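Local atomic coordinates of viral macrophage inflammatory protein 2 (PDB entry 2FHT), a protein that binds a wide range of chemokine receptors, CXCR4 among them, and so blocks infection by several HIV-1 strains. Residues K10-Y15 with Q49-K54; P38-L43 with K61-L66. One frame throughout, in Å; residues are numbered along the deposited sequence.

Interaction 1 (K10-Y15 with Q49-K54); sequences KCCLGY and QVCADK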
ATOM      1  N   LYS A  10       4.979   9.819  -2.448  1.00 15.29           N
ATOM      2  CA  LYS A  10       3.614   9.271  -2.463  1.00 18.82           C
ATOM      3  C   LYS A  10       3.190   8.919  -1.050  1.00 20.89           C
ATOM      4  O   LYS A  10       3.826   8.087  -0.408  1.00 20.26           O
ATOM      5  CB  LYS A  10       3.525   8.001  -3.309  1.00 21.66           C
ATOM      6  CG  LYS A  10       3.432   8.212  -4.794  1.00 30.36           C
ATOM      7  CD  LYS A  10       3.133   6.887  -5.519  1.00 40.19           C
ATOM      8  CE  LYS A  10       4.389   6.055  -5.816  1.00 46.06           C
ATOM      9  NZ  LYS A  10       5.050   5.450  -4.607  1.00 51.01           N
ATOM     10  N   CYS A  11       2.127   9.557  -0.562  1.00 20.12           N
ATOM     11  CA  CYS A  11       1.611   9.294   0.782  1.00 19.91           C
ATOM     12  C   CYS A  11       0.140   8.930   0.727  1.00 19.18           C
ATOM     13  O   CYS A  11      -0.557   9.313  -0.207  1.00 20.37           O
ATOM     14  CB  CYS A  11       1.756  10.517   1.682  1.00 19.78           C
ATOM     15  SG  CYS A  11       3.473  10.942   2.093  1.00 21.37           S
ATOM     16  N   CYS A  12      -0.317   8.179   1.726  1.00 20.15           N
ATOM     17  CA  CYS A  12      -1.708   7.769   1.833  1.00 21.86           C
ATOM     18  C   CYS A  12      -2.466   8.748   2.728  1.00 18.24           C
ATOM     19  O   CYS A  12      -2.280   8.797   3.939  1.00 18.37           O
ATOM     20  CB  CYS A  12      -1.799   6.318   2.329  1.00 19.65           C
ATOM     21  SG  CYS A  12      -1.210   5.162   1.044  1.00 19.09           S
ATOM     22  N   LEU A  13      -3.283   9.573   2.098  1.00 15.98           N
ATOM     23  CA  LEU A  13      -4.054  10.570   2.817  1.00 18.68           C
ATOM     24  C   LEU A  13      -5.425  10.044   3.192  1.00 23.33           C
ATOM     25  O   LEU A  13      -6.220  10.759   3.782  1.00 25.70           O
ATOM     26  CB  LEU A  13      -4.169  11.833   1.968  1.00 17.77           C
ATOM     27  CG  LEU A  13      -2.825  12.417   1.522  1.00 17.79           C
ATOM     28  CD1 LEU A  13      -3.054  13.732   0.763  1.00 16.62           C
ATOM     29  CD2 LEU A  13      -1.960  12.641   2.758  1.00 14.69           C
ATOM     30  N   GLY A  14      -5.653   8.767   2.894  1.00 24.94           N
ATOM     31  CA  GLY A  14      -6.914   8.097   3.174  1.00 25.93           C
ATOM     32  C   GLY A  14      -6.716   6.612   2.904  1.00 27.25           C
ATOM     33  O   GLY A  14      -5.736   6.215   2.264  1.00 22.93           O
ATOM     34  N   TYR A  15      -7.651   5.779   3.341  1.00 25.51           N
ATOM     35  CA  TYR A  15      -7.512   4.335   3.161  1.00 26.00           C
ATOM     36  C   TYR A  15      -8.712   3.614   2.526  1.00 29.31           C
ATOM     37  O   TYR A  15      -9.855   4.067   2.631  1.00 27.39           O
ATOM     38  CB  TYR A  15      -7.271   3.693   4.522  1.00 20.11           C
ATOM     39  CG  TYR A  15      -6.210   4.332   5.365  1.00 21.55           C
ATOM     40  CD1 TYR A  15      -4.887   4.339   4.961  1.00 21.18           C
ATOM     41  CD2 TYR A  15      -6.510   4.809   6.625  1.00 24.31           C
ATOM     42  CE1 TYR A  15      -3.881   4.790   5.796  1.00 22.50           C
ATOM     43  CE2 TYR A  15      -5.518   5.267   7.467  1.00 25.65           C
ATOM     44  CZ  TYR A  15      -4.202   5.248   7.053  1.00 25.92           C
ATOM     45  OH  TYR A  15      -3.205   5.675   7.908  1.00 32.04           O
ATOM     46  N   GLN A  49      -3.083   1.295  -7.902  1.00 37.43           N
ATOM     47  CA  GLN A  49      -2.330   1.550  -6.663  1.00 32.86           C
ATOM     48  C   GLN A  49      -3.368   1.868  -5.584  1.00 30.84           C
ATOM     49  O   GLN A  49      -4.031   2.905  -5.660  1.00 30.11           O
ATOM     50  CB  GLN A  49      -1.414   2.768  -6.825  1.00 32.14           C
ATOM     51  CG  GLN A  49      -0.086   2.486  -7.490  1.00 38.12           C
ATOM     52  CD  GLN A  49       0.788   3.717  -7.599  1.00 39.42           C
ATOM     53  OE1 GLN A  49       0.992   4.437  -6.627  1.00 40.08           O
ATOM     54  NE2 GLN A  49       1.273   3.993  -8.808  1.00 46.30           N
ATOM     55  N   VAL A  50      -3.502   1.002  -4.580  1.00 29.34           N
ATOM     56  CA  VAL A  50      -4.492   1.214  -3.511  1.00 23.78           C
ATOM     57  C   VAL A  50      -3.848   1.411  -2.129  1.00 21.28           C
ATOM     58  O   VAL A  50      -3.055   0.598  -1.669  1.00 20.06           O
ATOM     59  CB  VAL A  50      -5.531   0.046  -3.452  1.00 20.79           C
ATOM     60  CG1 VAL A  50      -6.652   0.369  -2.494  1.00 20.42           C
ATOM     61  CG2 VAL A  50      -6.089  -0.234  -4.822  1.00 19.19           C
ATOM     62  N   CYS A  51      -4.208   2.511  -1.483  1.00 18.33           N
ATOM     63  CA  CYS A  51      -3.716   2.859  -0.153  1.00 21.47           C
ATOM     64  C   CYS A  51      -4.425   2.081   0.935  1.00 24.20           C
ATOM     65  O   CYS A  51      -5.664   2.021   0.951  1.00 24.88           O
ATOM     66  CB  CYS A  51      -3.944   4.344   0.101  1.00 20.20           C
ATOM     67  SG  CYS A  51      -2.577   5.358  -0.476  1.00 19.21           S
ATOM     68  N   ALA A  52      -3.661   1.544   1.878  1.00 21.64           N
ATOM     69  CA  ALA A  52      -4.258   0.777   2.948  1.00 21.33           C
ATOM     70  C   ALA A  52      -3.636   1.092   4.300  1.00 21.16           C
ATOM     71  O   ALA A  52      -2.484   1.497   4.385  1.00 17.58           O
ATOM     72  CB  ALA A  52      -4.173  -0.719   2.632  1.00 22.86           C
ATOM     73  N   ASP A  53      -4.450   0.959   5.348  1.00 23.62           N
ATOM     74  CA  ASP A  53      -4.084   1.224   6.738  1.00 24.01           C
ATOM     75  C   ASP A  53      -3.390  -0.006   7.273  1.00 27.75           C
ATOM     76  O   ASP A  53      -4.042  -1.023   7.538  1.00 26.29           O
ATOM     77  CB  ASP A  53      -5.359   1.472   7.557  1.00 25.60           C
ATOM     78  CG  ASP A  53      -5.084   1.824   9.014  1.00 23.88           C
ATOM     79  OD1 ASP A  53      -3.978   1.574   9.519  1.00 23.67           O
ATOM     80  OD2 ASP A  53      -6.000   2.366   9.664  1.00 26.36           O
ATOM     81  N   LYS A  54      -2.084   0.109   7.497  1.00 26.89           N
ATOM     82  CA  LYS A  54      -1.299  -1.012   7.983  1.00 30.14           C
ATOM     83  C   LYS A  54      -1.610  -1.531   9.396  1.00 32.85           C
ATOM     84  O   LYS A  54      -1.056  -2.545   9.818  1.00 34.72           O
ATOM     85  CB  LYS A  54       0.188  -0.713   7.807  1.00 33.56           C
ATOM     86  CG  LYS A  54       0.641   0.595   8.409  1.00 41.11           C
ATOM     87  CD  LYS A  54       1.888   1.092   7.712  1.00 48.33           C
ATOM     88  CE  LYS A  54       2.933  -0.008   7.535  1.00 54.88           C
ATOM     89  NZ  LYS A  54       3.575  -0.414   8.815  1.00 63.12           N
TER
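C12 and C51 are joined by a disulfide, the one covalent tie between 10-15 and strand 49-53. The SG-SG bond between C12 and C51 is 2.1 Å long, with a relaxed torsion of -80°. Next to it, CB of C51 packs against the carbonyl O of G14 at 3.4 Å.

Y15 runs outward from CB, which lies 4.0 Å from the backbone N of D53. CG is 3.7 Å from CB of D53. CD1 comes 3.4 Å from N of D53, and CE1 continues over CA. On the other side of the same face, CD2 lies 3.7 Å from CB of D53, and CE2 is as near to OD2. CZ is still over D53, about equally far from CB and CA. CB of D53 sits over the middle of this face, 3.6 Å from the centroid and 9° off the normal, a CH-pi contact. The D53 carboxylate plane is stacked on the ring, 26° from parallel; its OD1 is hydrogen-bonded to S55. OH of Y15 packs near P38.

At the far end, CD of K10 touches OE1 of Q49. C11 forms the second disulfide, with C35. This pairing is typical of the chemokine fold, and the adjacent C11 and C12 mark the CC family.

Interaction 2 (P38-L43 with K61-L66); sequences PGVIFL and KLMQQL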
ATOM      1  N   PRO A  38       0.577   6.523   8.474  1.00 44.96           N
ATOM      2  CA  PRO A  38       1.368   5.333   8.147  1.00 43.39           C
ATOM      3  C   PRO A  38       0.578   4.417   7.205  1.00 43.44           C
ATOM      4  O   PRO A  38      -0.444   3.828   7.607  1.00 48.70           O
ATOM      5  CB  PRO A  38       1.556   4.672   9.513  1.00 45.34           C
ATOM      6  CG  PRO A  38       0.327   5.079  10.265  1.00 45.88           C
ATOM      7  CD  PRO A  38       0.194   6.535   9.895  1.00 45.65           C
ATOM      8  N   GLY A  39       1.084   4.221   5.992  1.00 36.16           N
ATOM      9  CA  GLY A  39       0.361   3.378   5.058  1.00 29.04           C
ATOM     10  C   GLY A  39       1.140   2.477   4.133  1.00 21.76           C
ATOM     11  O   GLY A  39       2.357   2.456   4.124  1.00 22.53           O
ATOM     12  N   VAL A  40       0.416   1.603   3.456  1.00 18.73           N
ATOM     13  CA  VAL A  40       1.030   0.712   2.482  1.00 16.08           C
ATOM     14  C   VAL A  40       0.210   0.818   1.214  1.00 14.57           C
ATOM     15  O   VAL A  40      -0.986   1.094   1.266  1.00 16.41           O
ATOM     16  CB  VAL A  40       1.091  -0.778   2.941  1.00 18.13           C
ATOM     17  CG1 VAL A  40       2.029  -0.956   4.149  1.00 16.79           C
ATOM     18  CG2 VAL A  40      -0.276  -1.297   3.232  1.00 12.73           C
ATOM     19  N   ILE A  41       0.866   0.688   0.075  1.00 12.57           N
ATOM     20  CA  ILE A  41       0.175   0.745  -1.201  1.00 16.50           C
ATOM     21  C   ILE A  41       0.134  -0.642  -1.852  1.00 16.23           C
ATOM     22  O   ILE A  41       1.176  -1.270  -2.044  1.00 18.56           O
ATOM     23  CB  ILE A  41       0.872   1.734  -2.169  1.00 16.59           C
ATOM     24  CG1 ILE A  41       0.864   3.150  -1.571  1.00 17.46           C
ATOM     25  CG2 ILE A  41       0.199   1.700  -3.531  1.00 17.66           C
ATOM     26  CD1 ILE A  41       1.834   4.155  -2.250  1.00 16.11           C
ATOM     27  N   PHE A  42      -1.069  -1.145  -2.119  1.00 16.61           N
ATOM     28  CA  PHE A  42      -1.213  -2.431  -2.789  1.00 17.09           C
ATOM     29  C   PHE A  42      -1.264  -2.189  -4.288  1.00 18.46           C
ATOM     30  O   PHE A  42      -1.849  -1.202  -4.738  1.00 23.77           O
ATOM     31  CB  PHE A  42      -2.488  -3.168  -2.345  1.00 20.00           C
ATOM     32  CG  PHE A  42      -2.401  -3.746  -0.966  1.00 23.38           C
ATOM     33  CD1 PHE A  42      -3.038  -3.124   0.100  1.00 19.52           C
ATOM     34  CD2 PHE A  42      -1.604  -4.867  -0.716  1.00 19.27           C
ATOM     35  CE1 PHE A  42      -2.886  -3.609   1.386  1.00 20.75           C
ATOM     36  CE2 PHE A  42      -1.444  -5.356   0.568  1.00 16.04           C
ATOM     37  CZ  PHE A  42      -2.077  -4.729   1.626  1.00 16.08           C
ATOM     38  N   LEU A  43      -0.558  -3.014  -5.048  1.00 18.82           N
ATOM     39  CA  LEU A  43      -0.569  -2.904  -6.492  1.00 23.99           C
ATOM     40  C   LEU A  43      -1.489  -3.996  -6.960  1.00 24.87           C
ATOM     41  O   LEU A  43      -1.325  -5.150  -6.572  1.00 25.51           O
ATOM     42  CB  LEU A  43       0.832  -3.101  -7.073  1.00 28.32           C
ATOM     43  CG  LEU A  43       1.775  -1.924  -6.819  1.00 33.81           C
ATOM     44  CD1 LEU A  43       3.184  -2.286  -7.225  1.00 31.41           C
ATOM     45  CD2 LEU A  43       1.296  -0.709  -7.616  1.00 35.94           C
ATOM     46  N   LYS A  61      -2.213  -9.000   6.832  1.00 22.55           N
ATOM     47  CA  LYS A  61      -2.391 -10.338   6.290  1.00 23.82           C
ATOM     48  C   LYS A  61      -1.936 -10.297   4.840  1.00 20.79           C
ATOM     49  O   LYS A  61      -1.199 -11.165   4.371  1.00 20.81           O
ATOM     50  CB  LYS A  61      -3.882 -10.701   6.329  1.00 28.52           C
ATOM     51  CG  LYS A  61      -4.204 -12.044   6.940  1.00 35.14           C
ATOM     52  CD  LYS A  61      -5.707 -12.176   7.094  1.00 43.22           C
ATOM     53  CE  LYS A  61      -6.278 -11.070   7.979  1.00 45.05           C
ATOM     54  NZ  LYS A  61      -7.770 -11.087   8.038  1.00 43.18           N
ATOM     55  N   LEU A  62      -2.411  -9.303   4.107  1.00 18.59           N
ATOM     56  CA  LEU A  62      -2.005  -9.177   2.714  1.00 18.99           C
ATOM     57  C   LEU A  62      -0.505  -8.900   2.632  1.00 17.52           C
ATOM     58  O   LEU A  62       0.151  -9.307   1.684  1.00 22.69           O
ATOM     59  CB  LEU A  62      -2.783  -8.049   2.025  1.00 20.24           C
ATOM     60  CG  LEU A  62      -4.238  -8.359   1.634  1.00 20.61           C
ATOM     61  CD1 LEU A  62      -4.949  -7.100   1.174  1.00 17.53           C
ATOM     62  CD2 LEU A  62      -4.245  -9.436   0.544  1.00 17.38           C
ATOM     63  N   MET A  63       0.013  -8.146   3.597  1.00 20.24           N
ATOM     64  CA  MET A  63       1.425  -7.823   3.630  1.00 20.40           C
ATOM     65  C   MET A  63       2.236  -9.105   3.794  1.00 20.16           C
ATOM     66  O   MET A  63       3.325  -9.229   3.229  1.00 19.68           O
ATOM     67  CB  MET A  63       1.715  -6.833   4.756  1.00 19.56           C
ATOM     68  CG  MET A  63       1.213  -5.433   4.468  1.00 20.19           C
ATOM     69  SD  MET A  63       1.156  -4.382   5.943  1.00 26.58           S
ATOM     70  CE  MET A  63       2.859  -4.089   6.278  1.00 17.27           C
ATOM     71  N   GLN A  64       1.682 -10.058   4.545  1.00 21.92           N
ATOM     72  CA  GLN A  64       2.321 -11.352   4.769  1.00 20.62           C
ATOM     73  C   GLN A  64       2.294 -12.147   3.479  1.00 19.72           C
ATOM     74  O   GLN A  64       3.324 -12.608   3.004  1.00 20.51           O
ATOM     75  CB  GLN A  64       1.550 -12.187   5.784  1.00 22.72           C
ATOM     76  CG  GLN A  64       1.713 -11.850   7.237  1.00 32.10           C
ATOM     77  CD  GLN A  64       1.097 -12.931   8.130  1.00 32.95           C
ATOM     78  OE1 GLN A  64       1.459 -13.063   9.290  1.00 43.65           O
ATOM     79  NE2 GLN A  64       0.212 -13.748   7.566  1.00 31.13           N
ATOM     80  N   GLN A  65       1.098 -12.362   2.939  1.00 19.70           N
ATOM     81  CA  GLN A  65       0.972 -13.158   1.720  1.00 19.72           C
ATOM     82  C   GLN A  65       1.486 -12.610   0.404  1.00 19.52           C
ATOM     83  O   GLN A  65       1.811 -13.385  -0.494  1.00 19.52           O
ATOM     84  CB  GLN A  65      -0.452 -13.674   1.553  1.00 22.99           C
ATOM     85  CG  GLN A  65      -1.525 -12.697   1.887  1.00 31.95           C
ATOM     86  CD  GLN A  65      -2.885 -13.372   1.978  1.00 34.08           C
ATOM     87  OE1 GLN A  65      -3.747 -13.168   1.124  1.00 32.83           O
ATOM     88  NE2 GLN A  65      -3.072 -14.193   3.016  1.00 29.43           N
ATOM     89  N   LEU A  66       1.539 -11.284   0.266  1.00 17.70           N
ATOM     90  CA  LEU A  66       2.012 -10.693  -0.973  1.00 15.27           C
ATOM     91  C   LEU A  66       3.476 -10.295  -0.873  1.00 15.10           C
ATOM     92  O   LEU A  66       3.977 -10.052   0.224  1.00 15.74           O
ATOM     93  CB  LEU A  66       1.193  -9.440  -1.309  1.00 18.13           C
ATOM     94  CG  LEU A  66      -0.284  -9.572  -1.698  1.00 21.24           C
ATOM     95  CD1 LEU A  66      -0.869  -8.182  -1.793  1.00 20.99           C
ATOM     96  CD2 LEU A  66      -0.452 -10.309  -3.018  1.00 15.04           C
TER
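F42 of strand 39-43 points its ring at helix 61-65, where L62 and L66 receive it. This is the tight part of the contact. CE2 of F42 lies 3.3 Å from CB of L62, and CZ is almost as near to that carbon. The L62 side chain then turns over the ring. Its CD1 stands above one face, displaced toward the rim, 4.0 Å from the F42 centroid and 22° off the normal, which makes a CH-pi contact. L66 comes from another direction. Its side chain crosses that of F42 at about a right angle, with CD1 of L66 3.6 Å from CD2 of F42. L66 is the first residue to leave helical geometry, yet its N still donates a hydrogen bond to O of L62. L20 and A52 also touch F42. F42, L62 and L66 are all buried.

The looser part lies between buried V40 and partly exposed M63. They meet tip to tip, with CG1 of V40 3.9 Å from CE of M63. The M63 chain bends at its last torsion (chi3 71°), which sets CE to face V40. The M63 side chain comes no nearer to F42 than CG to CZ, 4.4 Å, while its backbone N lies at the ring edge, near its plane.

The strand and helix axes pass 10.6 Å apart at 56°, so side chains alone bridge them. Weak hydrogen bonds from W28 to O of M63 and O of L66 add a polar tie to strand 25-30. Across 38-43 and 61-66 themselves, the hold is apolar and without directional bonds.

Overall arrangement
The two interactions share one antiparallel sheet, in which strands 39-44 and 49-53 are neighbours. Their centres are about 10 Å apart. Probable backbone hydrogen bonds join them: O of V50 to N of F42 at 2.7 Å, and N of A52 to O of V40 at 2.8 Å. A52 also presents CB to CE1 of F42 at 3.4 Å, so it belongs to the same core as interaction 2. C51, between V50 and A52, carries the disulfide of interaction 1. Interaction 1 thus ties the N-terminal segment to an outer strand, while interaction 2 packs the C-terminal helix on the central strand. Together they join the N-terminal loop, the three-stranded sheet and the C-terminal helix.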